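Long-range contacts in geranyltranstransferase (Methylococcus capsulatus, PDB 3TS7), which probably makes farnesyl diphosphate, a precursor of larger isoprenoids, by magnesium-dependent prenyl transfer in an all-helical polyprenyl synthase fold: residues R19-L24 against G50-P55; L57-G62 against D70-P75; A76-F81 against A125-V130. All coordinates share one frame; numbering follows the deposited sequence.

Contact 1. Residues R19-L24 against G50-P55; sequences RVERAL and GKRMRP. With PO4 (phosphate ion), chain E; PO4 (phosphate ion), chain F.
Glu21 and Arg52 join helix 5-27 to the loop ahead of helix 53-65 through a salt bridge, with OE2 2.9 Å from NH2 and an N-H...O angle of 160°. The bond lies close to the guanidinium plane but reaches the syn side of OE2 well out of the carboxylate plane, and the two flat groups are turned 40° apart. A water adds a second link at the same edge, donating to OE2 and accepting from Arg52 NE, 2.7 Å away. A bend at chi2 (-62°) turns the Arg52 chain toward Glu21, and beyond it the chain runs nearly straight. Leu24 CD1 covers one face of the guanidinium, 3.6 Å from CZ, while Val20 CG1 rests on the aliphatic part, 3.8 Å from Arg52 CG. The other Val20 methyl, CG2, anti to the backbone N, turns to the ring of Pro55 and meets CB at 3.9 Å. Further partners hold both charged ends: Glu21 OE1 takes the N-H of Gly48, and Arg52 NH2 also donates to Val46 O. Arg54 points elsewhere, its NH1 donating to O4 of a phosphate ion (chain E) at 2.8 Å. Such phosphates, probably from the crystallisation liquor, are reminiscent of diphosphate groups held by relatives. Helix 73-90 adjoins both segments: Glu80 bridges to Arg52 NH1, and Phe81 packs on Leu24.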
ATOM      1  N   ARG B  19      19.649  -7.708 -12.991  1.00 47.37           N
ATOM      2  CA  ARG B  19      18.915  -8.748 -12.263  1.00 44.47           C
ATOM      3  C   ARG B  19      17.600  -8.219 -11.673  1.00 45.61           C
ATOM      4  O   ARG B  19      16.563  -8.881 -11.778  1.00 43.04           O
ATOM      5  CB  ARG B  19      19.778  -9.378 -11.175  1.00 42.38           C
ATOM      6  CG  ARG B  19      19.079 -10.469 -10.409  1.00 36.51           C
ATOM      7  CD  ARG B  19      19.893 -10.943  -9.240  1.00 46.27           C
ATOM      8  NE  ARG B  19      19.212 -12.051  -8.573  1.00 40.22           N
ATOM      9  CZ  ARG B  19      19.623 -13.311  -8.586  1.00 50.46           C
ATOM     10  NH1 ARG B  19      20.746 -13.640  -9.217  1.00 45.88           N
ATOM     11  NH2 ARG B  19      18.917 -14.240  -7.947  1.00 40.10           N
ATOM     12  N   VAL B  20      17.630  -7.024 -11.083  1.00 39.65           N
ATOM     13  CA  VAL B  20      16.391  -6.411 -10.581  1.00 39.11           C
ATOM     14  C   VAL B  20      15.443  -5.968 -11.724  1.00 41.30           C
ATOM     15  O   VAL B  20      14.225  -6.037 -11.570  1.00 44.66           O
ATOM     16  CB  VAL B  20      16.670  -5.240  -9.583  1.00 41.64           C
ATOM     17  CG1 VAL B  20      17.045  -3.972 -10.321  1.00 31.16           C
ATOM     18  CG2 VAL B  20      15.463  -5.004  -8.668  1.00 42.55           C
ATOM     19  N   GLU B  21      15.992  -5.529 -12.861  1.00 41.58           N
ATOM     20  CA  GLU B  21      15.167  -5.116 -13.991  1.00 42.89           C
ATOM     21  C   GLU B  21      14.281  -6.270 -14.467  1.00 43.06           C
ATOM     22  O   GLU B  21      13.094  -6.065 -14.749  1.00 45.91           O
ATOM     23  CB  GLU B  21      16.028  -4.626 -15.156  1.00 40.83           C
ATOM     24  CG  GLU B  21      15.245  -4.041 -16.344  1.00 45.12           C
ATOM     25  CD  GLU B  21      14.659  -2.662 -16.067  1.00 61.93           C
ATOM     26  OE1 GLU B  21      13.723  -2.264 -16.790  1.00 69.07           O
ATOM     27  OE2 GLU B  21      15.131  -1.963 -15.142  1.00 76.06           O
ATOM     28  N   ARG B  22      14.866  -7.464 -14.539  1.00 41.39           N
ATOM     29  CA  ARG B  22      14.159  -8.689 -14.926  1.00 46.67           C
ATOM     30  C   ARG B  22      13.205  -9.164 -13.839  1.00 47.15           C
ATOM     31  O   ARG B  22      12.139  -9.721 -14.131  1.00 45.40           O
ATOM     32  CB  ARG B  22      15.151  -9.806 -15.246  1.00 46.71           C
ATOM     33  CG  ARG B  22      16.009  -9.579 -16.514  1.00 57.59           C
ATOM     34  CD  ARG B  22      16.782 -10.840 -16.908  1.00 65.13           C
ATOM     35  NE  ARG B  22      17.247 -11.600 -15.741  1.00 86.82           N
ATOM     36  CZ  ARG B  22      18.455 -11.496 -15.178  1.00 93.18           C
ATOM     37  NH1 ARG B  22      19.367 -10.661 -15.671  1.00 90.72           N
ATOM     38  NH2 ARG B  22      18.757 -12.238 -14.111  1.00 71.46           N
ATOM     39  N   ALA B  23      13.582  -8.937 -12.584  1.00 42.67           N
ATOM     40  CA  ALA B  23      12.771  -9.405 -11.468  1.00 44.30           C
ATOM     41  C   ALA B  23      11.515  -8.540 -11.311  1.00 45.07           C
ATOM     42  O   ALA B  23      10.431  -9.069 -11.004  1.00 43.21           O
ATOM     43  CB  ALA B  23      13.588  -9.484 -10.179  1.00 41.11           C
ATOM     44  N   LEU B  24      11.655  -7.234 -11.574  1.00 39.52           N
ATOM     45  CA  LEU B  24      10.515  -6.305 -11.569  1.00 38.35           C
ATOM     46  C   LEU B  24       9.536  -6.604 -12.715  1.00 39.09           C
ATOM     47  O   LEU B  24       8.324  -6.638 -12.499  1.00 38.38           O
ATOM     48  CB  LEU B  24      10.973  -4.837 -11.634  1.00 35.70           C
ATOM     49  CG  LEU B  24      11.783  -4.307 -10.442  1.00 36.14           C
ATOM     50  CD1 LEU B  24      12.638  -3.109 -10.851  1.00 45.32           C
ATOM     51  CD2 LEU B  24      10.911  -3.967  -9.263  1.00 37.43           C
ATOM     52  N   GLY B  50      16.935   3.579 -13.729  1.00 64.40           N
ATOM     53  CA  GLY B  50      16.877   4.270 -12.446  1.00 55.07           C
ATOM     54  C   GLY B  50      18.055   3.736 -11.659  1.00 54.67           C
ATOM     55  O   GLY B  50      18.622   2.701 -12.019  1.00 53.19           O
ATOM     56  N   LYS B  51      18.427   4.422 -10.584  1.00 52.77           N
ATOM     57  CA  LYS B  51      19.618   4.041  -9.819  1.00 47.91           C
ATOM     58  C   LYS B  51      19.492   2.712  -9.068  1.00 45.95           C
ATOM     59  O   LYS B  51      20.503   2.047  -8.830  1.00 47.73           O
ATOM     60  CB  LYS B  51      20.027   5.160  -8.860  1.00 48.25           C
ATOM     61  CG  LYS B  51      20.267   6.504  -9.535  1.00 62.02           C
ATOM     62  CD  LYS B  51      20.815   7.521  -8.534  1.00 77.26           C
ATOM     63  CE  LYS B  51      20.448   8.949  -8.922  1.00 77.87           C
ATOM     64  NZ  LYS B  51      19.059   9.288  -8.496  1.00 77.72           N
ATOM     65  N   ARG B  52      18.258   2.321  -8.728  1.00 41.20           N
ATOM     66  CA  ARG B  52      17.971   1.079  -7.972  1.00 38.93           C
ATOM     67  C   ARG B  52      18.723   1.026  -6.645  1.00 42.75           C
ATOM     68  O   ARG B  52      19.231  -0.028  -6.254  1.00 35.06           O
ATOM     69  CB  ARG B  52      18.252  -0.200  -8.794  1.00 37.57           C
ATOM     70  CG  ARG B  52      17.691  -0.206 -10.205  1.00 38.19           C
ATOM     71  CD  ARG B  52      16.179  -0.099 -10.210  1.00 45.15           C
ATOM     72  NE  ARG B  52      15.601  -0.370 -11.523  1.00 46.61           N
ATOM     73  CZ  ARG B  52      14.347  -0.081 -11.869  1.00 44.17           C
ATOM     74  NH1 ARG B  52      13.523   0.498 -11.008  1.00 33.51           N
ATOM     75  NH2 ARG B  52      13.914  -0.368 -13.091  1.00 47.11           N
ATOM     76  N   MET B  53      18.781   2.164  -5.952  1.00 38.34           N
ATOM     77  CA  MET B  53      19.576   2.267  -4.736  1.00 37.06           C
ATOM     78  C   MET B  53      19.072   1.302  -3.665  1.00 38.06           C
ATOM     79  O   MET B  53      19.862   0.621  -2.997  1.00 32.79           O
ATOM     80  CB  MET B  53      19.541   3.698  -4.188  1.00 36.80           C
ATOM     81  CG  MET B  53      20.584   3.940  -3.085  1.00 48.73           C
ATOM     82  SD  MET B  53      20.078   4.979  -1.699  1.00 58.36           S
ATOM     83  CE  MET B  53      19.340   6.405  -2.482  1.00 47.90           C
ATOM     84  N   ARG B  54      17.755   1.255  -3.489  1.00 33.84           N
ATOM     85  CA  ARG B  54      17.194   0.375  -2.461  1.00 31.51           C
ATOM     86  C   ARG B  54      17.408  -1.135  -2.719  1.00 30.99           C
ATOM     87  O   ARG B  54      17.782  -1.847  -1.782  1.00 36.70           O
ATOM     88  CB  ARG B  54      15.752   0.759  -2.117  1.00 37.24           C
ATOM     89  CG  ARG B  54      15.675   2.098  -1.414  1.00 35.82           C
ATOM     90  CD  ARG B  54      14.447   2.860  -1.823  1.00 41.70           C
ATOM     91  NE  ARG B  54      14.551   4.258  -1.425  1.00 39.61           N
ATOM     92  CZ  ARG B  54      15.052   5.218  -2.186  1.00 33.82           C
ATOM     93  NH1 ARG B  54      15.096   6.453  -1.719  1.00 39.39           N
ATOM     94  NH2 ARG B  54      15.494   4.956  -3.405  1.00 39.35           N
ATOM     95  N   PRO B  55      17.171  -1.624  -3.964  1.00 35.84           N
ATOM     96  CA  PRO B  55      17.566  -2.989  -4.327  1.00 37.07           C
ATOM     97  C   PRO B  55      19.050  -3.271  -4.171  1.00 33.69           C
ATOM     98  O   PRO B  55      19.406  -4.358  -3.737  1.00 37.43           O
ATOM     99  CB  PRO B  55      17.206  -3.064  -5.815  1.00 34.24           C
ATOM    100  CG  PRO B  55      15.987  -2.242  -5.895  1.00 39.44           C
ATOM    101  CD  PRO B  55      16.272  -1.066  -4.995  1.00 34.04           C
TER
HETATM  102  P   PO4 E 323      16.913   8.229  -4.945  1.00 76.11           P
HETATM  103  O1  PO4 E 323      15.740   8.448  -5.875  1.00 77.88           O
HETATM  104  O2  PO4 E 323      17.660   6.970  -5.317  1.00 77.28           O
HETATM  105  O3  PO4 E 323      17.864   9.387  -5.060  1.00 70.24           O
HETATM  106  O4  PO4 E 323      16.393   8.122  -3.533  1.00 62.99           O
HETATM  107  P   PO4 F 324      15.448   6.659  -8.757  1.00 79.55           P
HETATM  108  O1  PO4 F 324      14.916   5.377  -8.172  1.00 78.79           O
HETATM  109  O2  PO4 F 324      16.841   6.906  -8.236  1.00 95.65           O
HETATM  110  O3  PO4 F 324      15.516   6.541 -10.260  1.00 88.82           O
HETATM  111  O4  PO4 F 324      14.534   7.791  -8.375  1.00 77.12           O
HETATM  112  O   HOH W   1      17.199  -1.838 -13.160  1.00 46.92           O

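Contact 2. Residues L57-G62 against D70-P75; sequences LTYATG and DLLDGP
Leu72 gives the second segment its largest share of the buried surface against helix 53-65. Its CB lies 4.0 Å from Tyr59 CD1, the two side chains lying alongside and running opposite ways, and its CD1 comes down on the backbone, 3.6 Å from Gly62 CA. With only a hydrogen on Gly62, the leucine methyl can settle directly against the helix, close also to the carbonyl of Thr58. Next comes Asp73, at the start of helix 73-90. Its CG is anti to the carbonyl carbon (chi1 -68°), which swings the carboxylate to the phenol, and OD1 accepts a hydrogen bond from Tyr59 OH at 2.7 Å on its anti lone pair, with ring and carboxylate planes 73° apart. The pairing belongs to a helical hairpin of the all-alpha polyprenyl synthase fold, in which a short connection returns the chain from helix 53-65 to helix 73-90. Arg19 of helix 5-27 forms a salt bridge with the same OD1, which would probably steady the carboxylate as an anion. Within the first turn of the helix, two residues on, the ring of Pro75 approaches the methyl of Thr58, CB to CG2 4.4 Å; the hydroxyl of that threonine turns to Ser195 O of helix 177-201.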
ATOM      1  N   LEU B  57      21.094  -1.896  -2.038  1.00 34.37           N
ATOM      2  CA  LEU B  57      21.225  -2.117  -0.602  1.00 33.99           C
ATOM      3  C   LEU B  57      20.736  -3.495  -0.175  1.00 36.44           C
ATOM      4  O   LEU B  57      21.382  -4.139   0.629  1.00 33.71           O
ATOM      5  CB  LEU B  57      20.482  -1.044   0.189  1.00 35.67           C
ATOM      6  CG  LEU B  57      21.195   0.307   0.178  1.00 44.36           C
ATOM      7  CD1 LEU B  57      20.243   1.379   0.679  1.00 33.18           C
ATOM      8  CD2 LEU B  57      22.457   0.229   1.036  1.00 41.71           C
ATOM      9  N   THR B  58      19.594  -3.950  -0.702  1.00 31.07           N
ATOM     10  CA  THR B  58      19.112  -5.298  -0.375  1.00 31.11           C
ATOM     11  C   THR B  58      20.107  -6.383  -0.852  1.00 28.88           C
ATOM     12  O   THR B  58      20.510  -7.245  -0.067  1.00 33.75           O
ATOM     13  CB  THR B  58      17.699  -5.557  -0.950  1.00 32.10           C
ATOM     14  OG1 THR B  58      16.798  -4.564  -0.430  1.00 30.79           O
ATOM     15  CG2 THR B  58      17.200  -6.932  -0.524  1.00 30.71           C
ATOM     16  N   TYR B  59      20.498  -6.318  -2.119  1.00 28.91           N
ATOM     17  CA  TYR B  59      21.410  -7.314  -2.672  1.00 36.58           C
ATOM     18  C   TYR B  59      22.787  -7.252  -1.991  1.00 36.69           C
ATOM     19  O   TYR B  59      23.349  -8.281  -1.640  1.00 32.41           O
ATOM     20  CB  TYR B  59      21.551  -7.149  -4.186  1.00 40.14           C
ATOM     21  CG  TYR B  59      20.334  -7.576  -5.015  1.00 37.16           C
ATOM     22  CD1 TYR B  59      19.772  -8.854  -4.887  1.00 39.86           C
ATOM     23  CD2 TYR B  59      19.786  -6.706  -5.955  1.00 39.80           C
ATOM     24  CE1 TYR B  59      18.667  -9.239  -5.673  1.00 38.43           C
ATOM     25  CE2 TYR B  59      18.699  -7.072  -6.735  1.00 42.35           C
ATOM     26  CZ  TYR B  59      18.150  -8.339  -6.592  1.00 39.57           C
ATOM     27  OH  TYR B  59      17.074  -8.652  -7.387  1.00 41.77           O
ATOM     28  N   ALA B  60      23.307  -6.046  -1.767  1.00 38.06           N
ATOM     29  CA  ALA B  60      24.635  -5.911  -1.141  1.00 35.31           C
ATOM     30  C   ALA B  60      24.645  -6.387   0.291  1.00 32.21           C
ATOM     31  O   ALA B  60      25.601  -7.022   0.715  1.00 35.74           O
ATOM     32  CB  ALA B  60      25.146  -4.463  -1.232  1.00 34.97           C
ATOM     33  N   THR B  61      23.584  -6.087   1.038  1.00 28.82           N
ATOM     34  CA  THR B  61      23.457  -6.575   2.409  1.00 30.88           C
ATOM     35  C   THR B  61      23.385  -8.105   2.435  1.00 35.43           C
ATOM     36  O   THR B  61      24.042  -8.741   3.246  1.00 34.04           O
ATOM     37  CB  THR B  61      22.204  -5.988   3.102  1.00 29.79           C
ATOM     38  OG1 THR B  61      22.318  -4.561   3.136  1.00 40.19           O
ATOM     39  CG2 THR B  61      22.042  -6.520   4.512  1.00 29.97           C
ATOM     40  N   GLY B  62      22.601  -8.689   1.530  1.00 36.18           N
ATOM     41  CA  GLY B  62      22.459 -10.147   1.476  1.00 36.16           C
ATOM     42  C   GLY B  62      23.767 -10.873   1.211  1.00 32.93           C
ATOM     43  O   GLY B  62      24.074 -11.878   1.861  1.00 38.00           O
ATOM     44  N   ASP B  70      18.761 -15.378  -4.825  1.00 42.21           N
ATOM     45  CA  ASP B  70      17.438 -15.922  -5.098  1.00 39.99           C
ATOM     46  C   ASP B  70      16.389 -15.569  -4.042  1.00 37.81           C
ATOM     47  O   ASP B  70      15.239 -15.313  -4.383  1.00 41.01           O
ATOM     48  CB  ASP B  70      17.524 -17.450  -5.275  1.00 42.65           C
ATOM     49  CG  ASP B  70      18.076 -17.851  -6.642  1.00 53.91           C
ATOM     50  OD1 ASP B  70      18.282 -19.060  -6.872  1.00 61.33           O
ATOM     51  OD2 ASP B  70      18.311 -16.964  -7.488  1.00 46.12           O
ATOM     52  N   LEU B  71      16.790 -15.562  -2.769  1.00 37.35           N
ATOM     53  CA  LEU B  71      15.895 -15.191  -1.669  1.00 37.26           C
ATOM     54  C   LEU B  71      15.648 -13.679  -1.569  1.00 35.53           C
ATOM     55  O   LEU B  71      14.769 -13.244  -0.820  1.00 38.75           O
ATOM     56  CB  LEU B  71      16.424 -15.697  -0.318  1.00 31.13           C
ATOM     57  CG  LEU B  71      16.669 -17.194  -0.107  1.00 38.40           C
ATOM     58  CD1 LEU B  71      16.998 -17.466   1.357  1.00 43.18           C
ATOM     59  CD2 LEU B  71      15.494 -18.056  -0.550  1.00 37.35           C
ATOM     60  N   LEU B  72      16.405 -12.900  -2.331  1.00 34.03           N
ATOM     61  CA  LEU B  72      16.420 -11.443  -2.199  1.00 37.29           C
ATOM     62  C   LEU B  72      15.725 -10.716  -3.329  1.00 34.96           C
ATOM     63  O   LEU B  72      15.400  -9.557  -3.161  1.00 35.00           O
ATOM     64  CB  LEU B  72      17.860 -10.913  -2.068  1.00 34.87           C
ATOM     65  CG  LEU B  72      18.709 -11.435  -0.902  1.00 38.51           C
ATOM     66  CD1 LEU B  72      20.140 -11.001  -1.097  1.00 45.19           C
ATOM     67  CD2 LEU B  72      18.192 -11.003   0.462  1.00 37.78           C
ATOM     68  N   ASP B  73      15.487 -11.392  -4.460  1.00 34.89           N
ATOM     69  CA  ASP B  73      14.763 -10.802  -5.574  1.00 36.18           C
ATOM     70  C   ASP B  73      13.405 -10.213  -5.169  1.00 35.25           C
ATOM     71  O   ASP B  73      13.119  -9.074  -5.496  1.00 39.34           O
ATOM     72  CB  ASP B  73      14.574 -11.805  -6.722  1.00 38.44           C
ATOM     73  CG  ASP B  73      15.880 -12.166  -7.416  1.00 45.81           C
ATOM     74  OD1 ASP B  73      16.731 -11.282  -7.634  1.00 47.84           O
ATOM     75  OD2 ASP B  73      16.053 -13.343  -7.763  1.00 41.22           O
ATOM     76  N   GLY B  74      12.601 -10.997  -4.455  1.00 37.59           N
ATOM     77  CA  GLY B  74      11.294 -10.578  -3.962  1.00 36.07           C
ATOM     78  C   GLY B  74      11.345  -9.347  -3.074  1.00 38.03           C
ATOM     79  O   GLY B  74      10.722  -8.338  -3.406  1.00 35.16           O
ATOM     80  N   PRO B  75      12.117  -9.405  -1.963  1.00 37.23           N
ATOM     81  CA  PRO B  75      12.252  -8.210  -1.113  1.00 34.72           C
ATOM     82  C   PRO B  75      12.837  -6.997  -1.833  1.00 31.90           C
ATOM     83  O   PRO B  75      12.393  -5.887  -1.565  1.00 37.28           O
ATOM     84  CB  PRO B  75      13.160  -8.698   0.008  1.00 32.64           C
ATOM     85  CG  PRO B  75      12.824 -10.114   0.126  1.00 33.72           C
ATOM     86  CD  PRO B  75      12.713 -10.574  -1.294  1.00 27.69           C
TER

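Contact 3. Residues A76-F81 against A125-V130; sequences ACAVEF and ALAFHV
Phe81 and Leu126 meet over a ring face in an antiparallel helix pair within the all-alpha polyprenyl synthase fold. Leu126 CD2 stands over one face of the phenyl ring in a CH-pi contact, 4.2 Å from the ring centroid and 26° off the normal, and the two side chains cross at a slant. Val130, one helical turn further on, instead uses the ring edge: its CG2 lies 4.0 Å from Phe81 CE2, near the ring plane. Face and edge are thus filled by residues from one side of helix 113-133. Leu126 reaches the face because its CG is anti to the backbone N (chi1 -164°).

Beside the ring the backbones approach closely at Ala78 and Ala127, CA to CA 4.3 Å, although the short helical axes remain 8.3 Å apart and run at 167°. Small residues permit this approach, and the methyl of Ala127 also touches Phe81 CB at 4.0 Å.

Further out, each helix has its own supports. Val79, on the far side of helix 73-90, packs on Thr58 of helix 53-65 and on helix 177-201; Cys77, on the flank, touches Ala23 and Leu24 of helix 5-27. Helix 113-133 carries the pair to the dimer interface: Phe128 stacks with Phe128 of the second subunit, and His129 ND1 is hydrogen-bonded to Glu149 of that subunit. Between the two helices themselves no hydrogen bond forms; at their narrow point Ala127 CB lies 3.5 Å from the backbone O of Ala78.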
ATOM      1  N   ALA B  76      13.765  -7.199  -2.774  1.00 32.18           N
ATOM      2  CA  ALA B  76      14.342  -6.078  -3.536  1.00 31.64           C
ATOM      3  C   ALA B  76      13.298  -5.402  -4.417  1.00 38.75           C
ATOM      4  O   ALA B  76      13.239  -4.177  -4.469  1.00 38.61           O
ATOM      5  CB  ALA B  76      15.558  -6.504  -4.362  1.00 28.75           C
ATOM      6  N   CYS B  77      12.468  -6.200  -5.095  1.00 35.74           N
ATOM      7  CA  CYS B  77      11.364  -5.656  -5.888  1.00 33.94           C
ATOM      8  C   CYS B  77      10.320  -4.949  -5.041  1.00 26.30           C
ATOM      9  O   CYS B  77       9.773  -3.959  -5.493  1.00 33.55           O
ATOM     10  CB  CYS B  77      10.654  -6.762  -6.675  1.00 40.59           C
ATOM     11  SG  CYS B  77      11.658  -7.468  -7.962  1.00 43.19           S
ATOM     12  N   ALA B  78      10.019  -5.510  -3.857  1.00 32.40           N
ATOM     13  CA  ALA B  78       9.025  -4.966  -2.925  1.00 32.82           C
ATOM     14  C   ALA B  78       9.404  -3.567  -2.491  1.00 36.97           C
ATOM     15  O   ALA B  78       8.557  -2.668  -2.523  1.00 31.30           O
ATOM     16  CB  ALA B  78       8.853  -5.864  -1.696  1.00 30.91           C
ATOM     17  N   VAL B  79      10.671  -3.367  -2.096  1.00 29.85           N
ATOM     18  CA  VAL B  79      11.088  -2.011  -1.693  1.00 37.69           C
ATOM     19  C   VAL B  79      11.123  -1.055  -2.862  1.00 28.62           C
ATOM     20  O   VAL B  79      10.822   0.115  -2.692  1.00 36.18           O
ATOM     21  CB  VAL B  79      12.436  -1.937  -0.891  1.00 30.63           C
ATOM     22  CG1 VAL B  79      12.265  -2.517   0.486  1.00 39.61           C
ATOM     23  CG2 VAL B  79      13.592  -2.603  -1.650  1.00 34.33           C
ATOM     24  N   GLU B  80      11.468  -1.550  -4.052  1.00 34.17           N
ATOM     25  CA  GLU B  80      11.502  -0.703  -5.237  1.00 30.47           C
ATOM     26  C   GLU B  80      10.104  -0.288  -5.717  1.00 40.36           C
ATOM     27  O   GLU B  80       9.930   0.845  -6.198  1.00 36.63           O
ATOM     28  CB  GLU B  80      12.282  -1.371  -6.379  1.00 32.38           C
ATOM     29  CG  GLU B  80      12.530  -0.492  -7.599  1.00 35.70           C
ATOM     30  CD  GLU B  80      13.493   0.671  -7.340  1.00 45.62           C
ATOM     31  OE1 GLU B  80      13.869   1.368  -8.305  1.00 44.67           O
ATOM     32  OE2 GLU B  80      13.880   0.901  -6.182  1.00 39.96           O
ATOM     33  N   PHE B  81       9.131  -1.198  -5.591  1.00 36.87           N
ATOM     34  CA  PHE B  81       7.729  -0.887  -5.894  1.00 33.26           C
ATOM     35  C   PHE B  81       7.241   0.259  -5.004  1.00 35.85           C
ATOM     36  O   PHE B  81       6.632   1.207  -5.502  1.00 37.46           O
ATOM     37  CB  PHE B  81       6.812  -2.117  -5.710  1.00 29.69           C
ATOM     38  CG  PHE B  81       6.892  -3.142  -6.833  1.00 31.77           C
ATOM     39  CD1 PHE B  81       7.353  -2.794  -8.102  1.00 30.09           C
ATOM     40  CD2 PHE B  81       6.424  -4.441  -6.631  1.00 42.03           C
ATOM     41  CE1 PHE B  81       7.394  -3.752  -9.152  1.00 36.28           C
ATOM     42  CE2 PHE B  81       6.468  -5.403  -7.668  1.00 35.23           C
ATOM     43  CZ  PHE B  81       6.963  -5.053  -8.921  1.00 35.25           C
ATOM     44  N   ALA B 125       0.056  -1.953  -3.117  1.00 29.81           N
ATOM     45  CA  ALA B 125      -0.565  -3.242  -2.852  1.00 33.99           C
ATOM     46  C   ALA B 125       0.262  -4.446  -3.379  1.00 30.06           C
ATOM     47  O   ALA B 125       0.350  -5.476  -2.712  1.00 31.31           O
ATOM     48  CB  ALA B 125      -1.990  -3.263  -3.418  1.00 31.72           C
ATOM     49  N   LEU B 126       0.838  -4.286  -4.562  1.00 29.07           N
ATOM     50  CA  LEU B 126       1.679  -5.276  -5.211  1.00 32.07           C
ATOM     51  C   LEU B 126       2.967  -5.568  -4.426  1.00 37.47           C
ATOM     52  O   LEU B 126       3.427  -6.706  -4.393  1.00 32.56           O
ATOM     53  CB  LEU B 126       2.074  -4.747  -6.577  1.00 30.73           C
ATOM     54  CG  LEU B 126       2.640  -5.678  -7.651  1.00 45.49           C
ATOM     55  CD1 LEU B 126       1.665  -6.815  -8.023  1.00 48.02           C
ATOM     56  CD2 LEU B 126       2.922  -4.823  -8.866  1.00 50.73           C
ATOM     57  N   ALA B 127       3.555  -4.533  -3.813  1.00 31.02           N
ATOM     58  CA  ALA B 127       4.707  -4.733  -2.949  1.00 34.72           C
ATOM     59  C   ALA B 127       4.387  -5.734  -1.860  1.00 28.66           C
ATOM     60  O   ALA B 127       5.169  -6.662  -1.613  1.00 29.30           O
ATOM     61  CB  ALA B 127       5.179  -3.420  -2.341  1.00 34.61           C
ATOM     62  N   PHE B 128       3.228  -5.564  -1.228  1.00 27.50           N
ATOM     63  CA  PHE B 128       2.837  -6.428  -0.146  1.00 26.63           C
ATOM     64  C   PHE B 128       2.412  -7.823  -0.648  1.00 33.76           C
ATOM     65  O   PHE B 128       2.568  -8.813   0.075  1.00 31.09           O
ATOM     66  CB  PHE B 128       1.707  -5.773   0.640  1.00 28.45           C
ATOM     67  CG  PHE B 128       2.160  -4.634   1.496  1.00 34.19           C
ATOM     68  CD1 PHE B 128       1.860  -3.318   1.146  1.00 28.42           C
ATOM     69  CD2 PHE B 128       2.910  -4.875   2.648  1.00 35.57           C
ATOM     70  CE1 PHE B 128       2.275  -2.258   1.950  1.00 31.28           C
ATOM     71  CE2 PHE B 128       3.340  -3.825   3.449  1.00 39.59           C
ATOM     72  CZ  PHE B 128       3.019  -2.516   3.097  1.00 41.43           C
ATOM     73  N   HIS B 129       1.837  -7.872  -1.856  1.00 30.93           N
ATOM     74  CA  HIS B 129       1.504  -9.157  -2.526  1.00 35.30           C
ATOM     75  C   HIS B 129       2.775  -9.968  -2.790  1.00 36.23           C
ATOM     76  O   HIS B 129       2.802 -11.186  -2.512  1.00 30.19           O
ATOM     77  CB  HIS B 129       0.694  -8.922  -3.812  1.00 30.01           C
ATOM     78  CG  HIS B 129       0.662 -10.087  -4.761  1.00 41.78           C
ATOM     79  ND1 HIS B 129       0.022 -11.276  -4.470  1.00 40.93           N
ATOM     80  CD2 HIS B 129       1.167 -10.229  -6.015  1.00 38.55           C
ATOM     81  CE1 HIS B 129       0.140 -12.099  -5.499  1.00 36.52           C
ATOM     82  NE2 HIS B 129       0.841 -11.493  -6.443  1.00 39.60           N
ATOM     83  N   VAL B 130       3.825  -9.290  -3.265  1.00 33.73           N
ATOM     84  CA  VAL B 130       5.146  -9.943  -3.465  1.00 34.48           C
ATOM     85  C   VAL B 130       5.667 -10.550  -2.148  1.00 36.41           C
ATOM     86  O   VAL B 130       5.988 -11.741  -2.097  1.00 35.17           O
ATOM     87  CB  VAL B 130       6.186  -9.006  -4.150  1.00 39.60           C
ATOM     88  CG1 VAL B 130       7.595  -9.618  -4.147  1.00 31.09           C
ATOM     89  CG2 VAL B 130       5.794  -8.732  -5.571  1.00 36.61           C
TER

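How the contacts relate
From the N terminus, helix 5-27 is first joined to the start of helix 53-65 by contact 1, closing a loop of 25 residues that contains helix 36-46. Contact 2 then closes a shorter loop of seven residues between helices 53-65 and 73-90, and contact 3 spans 43 residues to reach helix 113-133. The three follow in series, none nested or crossed. In space they also touch: Arg19 pairs with Asp70 and Asp73, linking contact 1 to contact 2, and Gly74 O meets Val130 CG1 between contacts 2 and 3. Helix 73-90 thus connects the N-terminal helices with helix 113-133, which faces the second subunit.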